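PDB 4L5R: interferon-activable protein 202 from Mus musculus, which binds double-stranded DNA without sequence specificity and restrains inflammation by preventing activation of the AIM2 inflammasome, probably by sequestering cytoplasmic DNA. Local coordinates for residues M17-L22 / A40-E45; I68-Y73 / A86-A91; I152-D157 / L171-F176. All coordinates share one frame; numbering follows the deposited sequence.

In the fold
The chain is the first HIN-200 domain of the protein, built from two OB folds, each a curled beta sheet. Contacts 1 and 2 belong to the first fold, where strands 17-30 and 67-76 are neighbours; their centres lie about 11 Å apart and they touch through the backbone bond from M17 N to I70 O, 2.8 Å, and through the paired hydroxyls of T18 and T69. Contact 3 lies inside the second fold, its centre about 24 Å from that of contact 1 and about 30 Å from that of contact 2. Through K153 it comes nearest the bound DNA, about 3 Å between nearest atoms, against about 16 and 12 Å for contacts 1 and 2.

Contact 1: residues M17-L22 / A40-E45; sequences MTVMVL and ATVATE
M20 N donates to A43 O at 2.8 Å, nearly straight at 172° and in the carbonyl plane. The return bond from A43 N to M20 O completes a hydrogen-bonded antiparallel pair. Two residues on, L22 N reaches T41 O at 2.8 Å, with V21 and V42 forming the non-hydrogen-bonded pair between. These bonds join strands 17-30 and 35-43, a beta hairpin of the first OB fold. The axes of strands 17-22 and 40-43 make 129°, well short of antiparallel, and the CA register ends with V19 opposite T44.

Two apolar groups flank the ladder. On the side of V21 and V42, V19 CG2 presses on V42 CB at 3.6 Å, the two valines crossing obliquely. V19 CG1, anti to its carbonyl carbon (chi1 -54°), meets T44 CG2 at 3.7 Å; the sulfur of M17 touches the same methyl from another direction. On the side of M20 and A43, L22 CD1 lies 3.9 Å from A43 CB and also meets T41 CG2, and L22 packs on I104 and A107 of helix 101-108 as well.

The hydroxyls of T41 and T44 turn to other partners: T44 OG1 bonds S46 N and T41 OG1 bonds R50 NH1. Three backbone bonds thus hold the hairpin here while methyls fill its flanks, and M17 and V19 use their backbones to bond strand 67-76. Residues 40-44 lie within the region 37-44 required for homomultimerization, and here that part of it is tied into the sheet.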
loop_
_atom_site.group_PDB
_atom_site.type_symbol
_atom_site.label_atom_id
_atom_site.label_comp_id
_atom_site.label_asym_id
_atom_site.label_seq_id
_atom_site.Cartn_x
_atom_site.Cartn_y
_atom_site.Cartn_z
ATOM N N MET A 17 16.589 10.790 1.445
ATOM C CA MET A 17 15.899 10.555 2.701
ATOM C C MET A 17 16.203 9.148 3.202
ATOM O O MET A 17 16.051 8.162 2.461
ATOM C CB MET A 17 14.379 10.716 2.539
ATOM C CG MET A 17 13.644 10.573 3.862
ATOM S SD MET A 17 11.865 10.932 3.780
ATOM C CE MET A 17 11.286 9.665 2.675
ATOM N N THR A 18 16.607 9.047 4.463
ATOM C CA THR A 18 16.867 7.740 5.058
ATOM C C THR A 18 15.630 7.209 5.787
ATOM O O THR A 18 15.039 7.906 6.609
ATOM C CB THR A 18 18.050 7.807 6.017
ATOM O OG1 THR A 18 19.225 8.144 5.275
ATOM C CG2 THR A 18 18.277 6.466 6.695
ATOM N N VAL A 19 15.246 5.975 5.477
ATOM C CA VAL A 19 14.095 5.339 6.122
ATOM C C VAL A 19 14.445 3.953 6.667
ATOM O O VAL A 19 15.410 3.312 6.229
ATOM C CB VAL A 19 12.904 5.200 5.147
ATOM C CG1 VAL A 19 12.554 6.556 4.530
ATOM C CG2 VAL A 19 13.198 4.156 4.059
ATOM N N MET A 20 13.648 3.477 7.614
ATOM C CA MET A 20 13.800 2.112 8.076
ATOM C C MET A 20 12.675 1.289 7.468
ATOM O O MET A 20 11.513 1.663 7.555
ATOM C CB MET A 20 13.751 2.014 9.603
ATOM C CG MET A 20 14.003 0.584 10.082
ATOM S SD MET A 20 13.843 0.319 11.857
ATOM C CE MET A 20 12.092 0.518 12.095
ATOM N N VAL A 21 13.019 0.177 6.839
ATOM C CA VAL A 21 11.991 -0.665 6.250
ATOM C C VAL A 21 11.215 -1.424 7.327
ATOM O O VAL A 21 11.805 -2.066 8.203
ATOM C CB VAL A 21 12.593 -1.660 5.257
ATOM C CG1 VAL A 21 11.488 -2.552 4.675
ATOM C CG2 VAL A 21 13.352 -0.900 4.155
ATOM N N LEU A 22 9.892 -1.341 7.265
ATOM C CA LEU A 22 9.047 -2.058 8.211
ATOM C C LEU A 22 8.496 -3.344 7.583
ATOM O O LEU A 22 8.652 -4.432 8.138
ATOM C CB LEU A 22 7.904 -1.163 8.713
ATOM C CG LEU A 22 8.293 0.148 9.403
ATOM C CD1 LEU A 22 7.079 0.866 9.961
ATOM C CD2 LEU A 22 9.271 -0.167 10.504
ATOM N N ALA A 40 5.268 -1.595 0.174
ATOM C CA ALA A 40 6.091 -1.631 1.349
ATOM C C ALA A 40 5.650 -0.508 2.284
ATOM O O ALA A 40 4.899 0.390 1.880
ATOM C CB ALA A 40 7.584 -1.497 0.976
ATOM N N THR A 41 6.082 -0.613 3.537
ATOM C CA THR A 41 5.908 0.453 4.545
ATOM C C THR A 41 7.293 0.733 5.128
ATOM O O THR A 41 8.054 -0.201 5.421
ATOM C CB THR A 41 4.954 0.004 5.654
ATOM O OG1 THR A 41 3.644 -0.212 5.095
ATOM C CG2 THR A 41 4.835 1.076 6.733
ATOM N N VAL A 42 7.624 2.012 5.266
ATOM C CA VAL A 42 8.899 2.423 5.827
ATOM C C VAL A 42 8.628 3.542 6.823
ATOM O O VAL A 42 7.531 4.105 6.841
ATOM C CB VAL A 42 9.835 2.962 4.743
ATOM C CG1 VAL A 42 10.066 1.889 3.653
ATOM C CG2 VAL A 42 9.270 4.258 4.133
ATOM N N ALA A 43 9.629 3.868 7.633
ATOM C CA ALA A 43 9.454 4.888 8.653
ATOM C C ALA A 43 10.693 5.766 8.791
ATOM O O ALA A 43 11.824 5.301 8.648
ATOM C CB ALA A 43 9.094 4.258 10.003
ATOM N N THR A 44 10.456 7.048 9.041
ATOM C CA THR A 44 11.516 7.954 9.449
ATOM C C THR A 44 11.309 8.221 10.930
ATOM O O THR A 44 10.452 7.611 11.559
ATOM C CB THR A 44 11.464 9.285 8.660
ATOM O OG1 THR A 44 10.268 9.997 8.990
ATOM C CG2 THR A 44 11.491 9.015 7.142
ATOM N N GLU A 45 12.074 9.145 11.499
ATOM C CA GLU A 45 11.855 9.499 12.893
ATOM C C GLU A 45 10.522 10.245 13.091
ATOM O O GLU A 45 9.981 10.296 14.202
ATOM C CB GLU A 45 13.046 10.336 13.413
ATOM C CG GLU A 45 13.143 10.384 14.919
ATOM C CD GLU A 45 14.490 10.883 15.399
ATOM O OE1 GLU A 45 14.776 10.730 16.604
ATOM O OE2 GLU A 45 15.260 11.421 14.574
#

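Contact 2: residues I68-Y73 / A86-A91; sequences ITISKY and ATVSEA
An antiparallel ladder adds strand 87-90 to strand 67-76 of the first OB fold. Just past the ladder, K72 and Y73 of strand 67-76 both face H13 of strand 11-13, a G1 beta bulge. Two hydrogen-bonded pairs define the register. T69 N gives to S89 O at 2.8 Å with an N-H...O angle of 168°, and S89 N returns to T69 O. S71 and T87 exchange the second pair of bonds, T87 N to S71 O measuring 2.9 Å. The local axes, 4.6 Å apart at closest approach, make an angle of 162°, so the strands run nearly antiparallel.

I70 and V88, the non-hydrogen-bonded pair between, turn to the buried face. There V88 CG1, anti to its backbone N (chi1 -178°), meets I68 CD1 at 4.0 Å, while the other methyl, CG2, lies 4.3 Å from I70 CG1. V88 therefore divides its two branches between two isoleucines. The other face carries T69, S71, T87 and S89. S71 OG lies 3.5 Å from T87 CB, a packing contact. T69 OG1 passes near the methyl of A91, but its stronger hydrogen bond is to T18 OG1, with a weak one to Q95 OE1. Beside the K72 backbone, A86 CB lies 3.2 Å from K72 O, with S71 O also close.

Beyond the ladder, I68 and I70 bond through their backbones to V19 and M17 of strand 17-30, placing strand 67-76 between that strand and 87-90. I70 also packs on I82 of strand 79-82, and the Y73 ring lies almost parallel to that of H13.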
loop_
_atom_site.group_PDB
_atom_site.type_symbol
_atom_site.label_atom_id
_atom_site.label_comp_id
_atom_site.label_asym_id
_atom_site.label_seq_id
_atom_site.Cartn_x
_atom_site.Cartn_y
_atom_site.Cartn_z
ATOM N N ILE A 68 17.667 2.240 4.763
ATOM C CA ILE A 68 18.054 2.543 3.397
ATOM C C ILE A 68 17.868 4.022 3.114
ATOM O O ILE A 68 17.049 4.699 3.746
ATOM C CB ILE A 68 17.264 1.701 2.374
ATOM C CG1 ILE A 68 15.752 1.940 2.514
ATOM C CG2 ILE A 68 17.594 0.215 2.543
ATOM C CD1 ILE A 68 14.913 1.217 1.438
ATOM N N THR A 69 18.655 4.530 2.176
ATOM C CA THR A 69 18.620 5.943 1.830
ATOM C C THR A 69 18.130 6.073 0.401
ATOM O O THR A 69 18.718 5.505 -0.528
ATOM C CB THR A 69 20.005 6.588 1.968
ATOM O OG1 THR A 69 20.416 6.547 3.340
ATOM C CG2 THR A 69 19.969 8.035 1.508
ATOM N N ILE A 70 17.048 6.822 0.227
ATOM C CA ILE A 70 16.385 6.907 -1.062
ATOM C C ILE A 70 16.426 8.326 -1.602
ATOM O O ILE A 70 16.223 9.290 -0.855
ATOM C CB ILE A 70 14.907 6.474 -0.945
ATOM C CG1 ILE A 70 14.807 5.060 -0.363
ATOM C CG2 ILE A 70 14.237 6.532 -2.304
ATOM C CD1 ILE A 70 13.386 4.653 0.021
ATOM N N SER A 71 16.684 8.451 -2.901
ATOM C CA SER A 71 16.663 9.748 -3.558
ATOM C C SER A 71 16.131 9.605 -4.978
ATOM O O SER A 71 16.185 8.515 -5.565
ATOM C CB SER A 71 18.073 10.359 -3.580
ATOM O OG SER A 71 18.991 9.468 -4.179
ATOM N N LYS A 72 15.641 10.714 -5.528
ATOM C CA LYS A 72 15.001 10.726 -6.834
ATOM C C LYS A 72 13.815 9.749 -6.840
ATOM O O LYS A 72 13.608 8.978 -7.778
ATOM C CB LYS A 72 16.014 10.429 -7.943
ATOM C CG LYS A 72 17.119 11.485 -8.049
ATOM C CD LYS A 72 18.166 11.112 -9.095
ATOM C CE LYS A 72 17.623 11.269 -10.509
ATOM N NZ LYS A 72 18.258 10.309 -11.467
ATOM N N TYR A 73 13.064 9.791 -5.754
ATOM C CA TYR A 73 11.813 9.059 -5.634
ATOM C C TYR A 73 10.692 10.074 -5.804
ATOM O O TYR A 73 10.929 11.284 -5.789
ATOM C CB TYR A 73 11.724 8.398 -4.258
ATOM C CG TYR A 73 11.700 9.398 -3.110
ATOM C CD1 TYR A 73 12.888 9.876 -2.553
ATOM C CD2 TYR A 73 10.496 9.868 -2.591
ATOM C CE1 TYR A 73 12.868 10.792 -1.503
ATOM C CE2 TYR A 73 10.466 10.787 -1.543
ATOM C CZ TYR A 73 11.659 11.244 -1.009
ATOM O OH TYR A 73 11.639 12.156 0.024
ATOM N N ALA A 86 15.054 6.198 -9.329
ATOM C CA ALA A 86 15.562 6.427 -7.973
ATOM C C ALA A 86 16.921 5.764 -7.679
ATOM O O ALA A 86 17.333 4.807 -8.344
ATOM C CB ALA A 86 14.519 5.995 -6.938
ATOM N N THR A 87 17.622 6.306 -6.689
ATOM C CA THR A 87 18.781 5.646 -6.115
ATOM C C THR A 87 18.448 5.144 -4.718
ATOM O O THR A 87 17.891 5.885 -3.895
ATOM C CB THR A 87 19.979 6.602 -6.018
ATOM O OG1 THR A 87 20.349 7.035 -7.332
ATOM C CG2 THR A 87 21.153 5.904 -5.364
ATOM N N VAL A 88 18.800 3.893 -4.445
ATOM C CA VAL A 88 18.592 3.317 -3.121
ATOM C C VAL A 88 19.894 2.709 -2.632
ATOM O O VAL A 88 20.434 1.807 -3.273
ATOM C CB VAL A 88 17.488 2.231 -3.138
ATOM C CG1 VAL A 88 17.258 1.678 -1.733
ATOM C CG2 VAL A 88 16.198 2.798 -3.713
ATOM N N SER A 89 20.408 3.223 -1.516
ATOM C CA SER A 89 21.657 2.737 -0.928
ATOM C C SER A 89 21.397 2.219 0.476
ATOM O O SER A 89 20.422 2.609 1.117
ATOM C CB SER A 89 22.689 3.867 -0.833
ATOM O OG SER A 89 22.918 4.476 -2.091
ATOM N N GLU A 90 22.272 1.348 0.960
ATOM C CA GLU A 90 22.270 1.000 2.373
ATOM C C GLU A 90 22.745 2.215 3.160
ATOM O O GLU A 90 23.710 2.887 2.778
ATOM C CB GLU A 90 23.164 -0.206 2.640
ATOM C CG GLU A 90 23.568 -0.396 4.093
ATOM C CD GLU A 90 24.824 -1.248 4.229
ATOM O OE1 GLU A 90 25.300 -1.766 3.196
ATOM O OE2 GLU A 90 25.340 -1.394 5.359
ATOM N N ALA A 91 22.052 2.501 4.258
ATOM C CA ALA A 91 22.310 3.709 5.034
ATOM C C ALA A 91 23.609 3.625 5.819
ATOM O O ALA A 91 23.954 2.580 6.367
ATOM C CB ALA A 91 21.141 4.005 5.969
#

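Contact 3: residues I152-D157 / L171-F176; sequences IKVVWD and LQLFSF
No hydrogen bond links V154 and W156 to F176; the segments meet wholly by packing, their nearest CA atoms, those of V154 and F176, 8.6 Å apart. This is the core of the second OB barrel, where strand 151-156 faces a chain that turns a corner at S175. S175 and F176 both face I125 in a G1 beta bulge.

V154 supplies both its methyls. CG1, anti to the backbone N (chi1 178°), meets F176 CE2 at 3.5 Å, approaching the ring obliquely, while CG2 meets L173 CD1 tip to tip at 4.1 Å. L173 also sets CD2 over one face of the F176 ring, 3.7 Å above its plane and offset toward the rim. Replacing F176 by an alanine would probably open a gap between V154, L173 and W156, leaving the indole without the ring at its edge.

On the outer side of strand 151-156, K153 NZ forms a salt bridge with a phosphate of the bound DNA, so the strand joins this core to the DNA-binding surface. The indole N-H is held by Q160 O. The planes of the W156 and F176 rings are turned about 35° from each other, neither parallel nor T-shaped. At the indole edge, F176 CZ lies near the indole plane, 3.6 Å from W156 CE3.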
loop_
_atom_site.group_PDB
_atom_site.type_symbol
_atom_site.label_atom_id
_atom_site.label_comp_id
_atom_site.label_asym_id
_atom_site.label_seq_id
_atom_site.Cartn_x
_atom_site.Cartn_y
_atom_site.Cartn_z
ATOM N N ILE A 152 -18.243 -2.397 5.520
ATOM C CA ILE A 152 -18.160 -1.709 4.248
ATOM C C ILE A 152 -17.918 -2.742 3.146
ATOM O O ILE A 152 -17.332 -3.796 3.386
ATOM C CB ILE A 152 -17.057 -0.611 4.267
ATOM C CG1 ILE A 152 -17.145 0.271 3.013
ATOM C CG2 ILE A 152 -15.686 -1.228 4.444
ATOM C CD1 ILE A 152 -16.180 1.467 2.994
ATOM N N LYS A 153 -18.400 -2.450 1.947
ATOM C CA LYS A 153 -18.203 -3.360 0.819
ATOM C C LYS A 153 -16.843 -3.141 0.156
ATOM O O LYS A 153 -16.420 -2.005 -0.042
ATOM C CB LYS A 153 -19.308 -3.149 -0.206
ATOM C CG LYS A 153 -19.301 -4.127 -1.355
ATOM C CD LYS A 153 -20.145 -3.562 -2.479
ATOM C CE LYS A 153 -20.981 -4.618 -3.123
ATOM N NZ LYS A 153 -21.848 -3.985 -4.148
ATOM N N VAL A 154 -16.164 -4.235 -0.170
ATOM C CA VAL A 154 -14.925 -4.175 -0.936
ATOM C C VAL A 154 -15.186 -4.775 -2.310
ATOM O O VAL A 154 -15.714 -5.886 -2.419
ATOM C CB VAL A 154 -13.794 -4.953 -0.242
ATOM C CG1 VAL A 154 -12.515 -4.923 -1.086
ATOM C CG2 VAL A 154 -13.526 -4.352 1.165
ATOM N N VAL A 155 -14.835 -4.020 -3.346
ATOM C CA VAL A 155 -14.966 -4.453 -4.730
ATOM C C VAL A 155 -13.602 -4.629 -5.385
ATOM O O VAL A 155 -12.864 -3.657 -5.582
ATOM C CB VAL A 155 -15.836 -3.463 -5.552
ATOM C CG1 VAL A 155 -15.884 -3.871 -7.030
ATOM C CG2 VAL A 155 -17.274 -3.396 -4.969
ATOM N N TRP A 156 -13.277 -5.878 -5.714
ATOM C CA TRP A 156 -12.061 -6.225 -6.447
ATOM C C TRP A 156 -12.445 -6.494 -7.901
ATOM O O TRP A 156 -13.148 -7.472 -8.214
ATOM C CB TRP A 156 -11.392 -7.441 -5.793
ATOM C CG TRP A 156 -10.225 -8.025 -6.547
ATOM C CD1 TRP A 156 -10.256 -9.086 -7.417
ATOM C CD2 TRP A 156 -8.851 -7.601 -6.483
ATOM N NE1 TRP A 156 -8.995 -9.344 -7.891
ATOM C CE2 TRP A 156 -8.115 -8.442 -7.341
ATOM C CE3 TRP A 156 -8.177 -6.593 -5.788
ATOM C CZ2 TRP A 156 -6.742 -8.310 -7.515
ATOM C CZ3 TRP A 156 -6.797 -6.452 -5.976
ATOM C CH2 TRP A 156 -6.100 -7.309 -6.829
ATOM N N ASP A 157 -11.994 -5.592 -8.772
ATOM C CA ASP A 157 -12.473 -5.454 -10.143
ATOM C C ASP A 157 -11.475 -6.001 -11.148
ATOM O O ASP A 157 -11.772 -6.085 -12.339
ATOM C CB ASP A 157 -12.664 -3.964 -10.444
ATOM C CG ASP A 157 -14.031 -3.650 -10.995
ATOM O OD1 ASP A 157 -14.956 -4.451 -10.763
ATOM O OD2 ASP A 157 -14.179 -2.595 -11.649
ATOM N N LEU A 171 -8.705 -10.110 6.017
ATOM C CA LEU A 171 -8.322 -9.599 4.717
ATOM C C LEU A 171 -7.385 -8.415 4.858
ATOM O O LEU A 171 -7.726 -7.440 5.534
ATOM C CB LEU A 171 -9.570 -9.124 3.999
ATOM C CG LEU A 171 -9.422 -8.830 2.522
ATOM C CD1 LEU A 171 -9.054 -10.143 1.828
ATOM C CD2 LEU A 171 -10.731 -8.258 1.989
ATOM N N GLN A 172 -6.224 -8.489 4.215
ATOM C CA GLN A 172 -5.307 -7.354 4.169
ATOM C C GLN A 172 -5.423 -6.626 2.833
ATOM O O GLN A 172 -5.265 -7.224 1.767
ATOM C CB GLN A 172 -3.856 -7.784 4.396
ATOM C CG GLN A 172 -2.961 -6.580 4.620
ATOM C CD GLN A 172 -1.628 -6.933 5.270
ATOM O OE1 GLN A 172 -1.188 -8.086 5.240
ATOM N NE2 GLN A 172 -0.980 -5.935 5.860
ATOM N N LEU A 173 -5.710 -5.334 2.894
ATOM C CA LEU A 173 -5.902 -4.541 1.688
ATOM C C LEU A 173 -4.741 -3.583 1.528
ATOM O O LEU A 173 -4.318 -2.949 2.502
ATOM C CB LEU A 173 -7.179 -3.716 1.809
ATOM C CG LEU A 173 -8.489 -4.459 2.057
ATOM C CD1 LEU A 173 -9.618 -3.461 2.150
ATOM C CD2 LEU A 173 -8.715 -5.441 0.924
ATOM N N PHE A 174 -4.243 -3.461 0.295
ATOM C CA PHE A 174 -3.256 -2.450 -0.048
ATOM C C PHE A 174 -3.786 -1.571 -1.176
ATOM O O PHE A 174 -4.181 -2.068 -2.243
ATOM C CB PHE A 174 -1.908 -3.071 -0.510
ATOM C CG PHE A 174 -1.278 -4.007 0.493
ATOM C CD1 PHE A 174 -1.853 -5.244 0.768
ATOM C CD2 PHE A 174 -0.115 -3.653 1.151
ATOM C CE1 PHE A 174 -1.271 -6.115 1.678
ATOM C CE2 PHE A 174 0.477 -4.512 2.069
ATOM C CZ PHE A 174 -0.096 -5.745 2.328
ATOM N N SER A 175 -3.763 -0.259 -0.936
ATOM C CA SER A 175 -4.040 0.749 -1.965
ATOM C C SER A 175 -5.408 0.550 -2.627
ATOM O O SER A 175 -5.523 0.500 -3.855
ATOM C CB SER A 175 -2.925 0.767 -3.019
ATOM O OG SER A 175 -3.080 1.844 -3.933
ATOM N N PHE A 176 -6.442 0.424 -1.810
ATOM C CA PHE A 176 -7.805 0.458 -2.323
ATOM C C PHE A 176 -8.311 1.894 -2.366
ATOM O O PHE A 176 -7.799 2.746 -1.654
ATOM C CB PHE A 176 -8.716 -0.438 -1.483
ATOM C CG PHE A 176 -8.746 -1.861 -1.973
ATOM C CD1 PHE A 176 -7.631 -2.673 -1.839
ATOM C CD2 PHE A 176 -9.873 -2.368 -2.595
ATOM C CE1 PHE A 176 -7.631 -3.979 -2.308
ATOM C CE2 PHE A 176 -9.888 -3.680 -3.065
ATOM C CZ PHE A 176 -8.770 -4.483 -2.914
#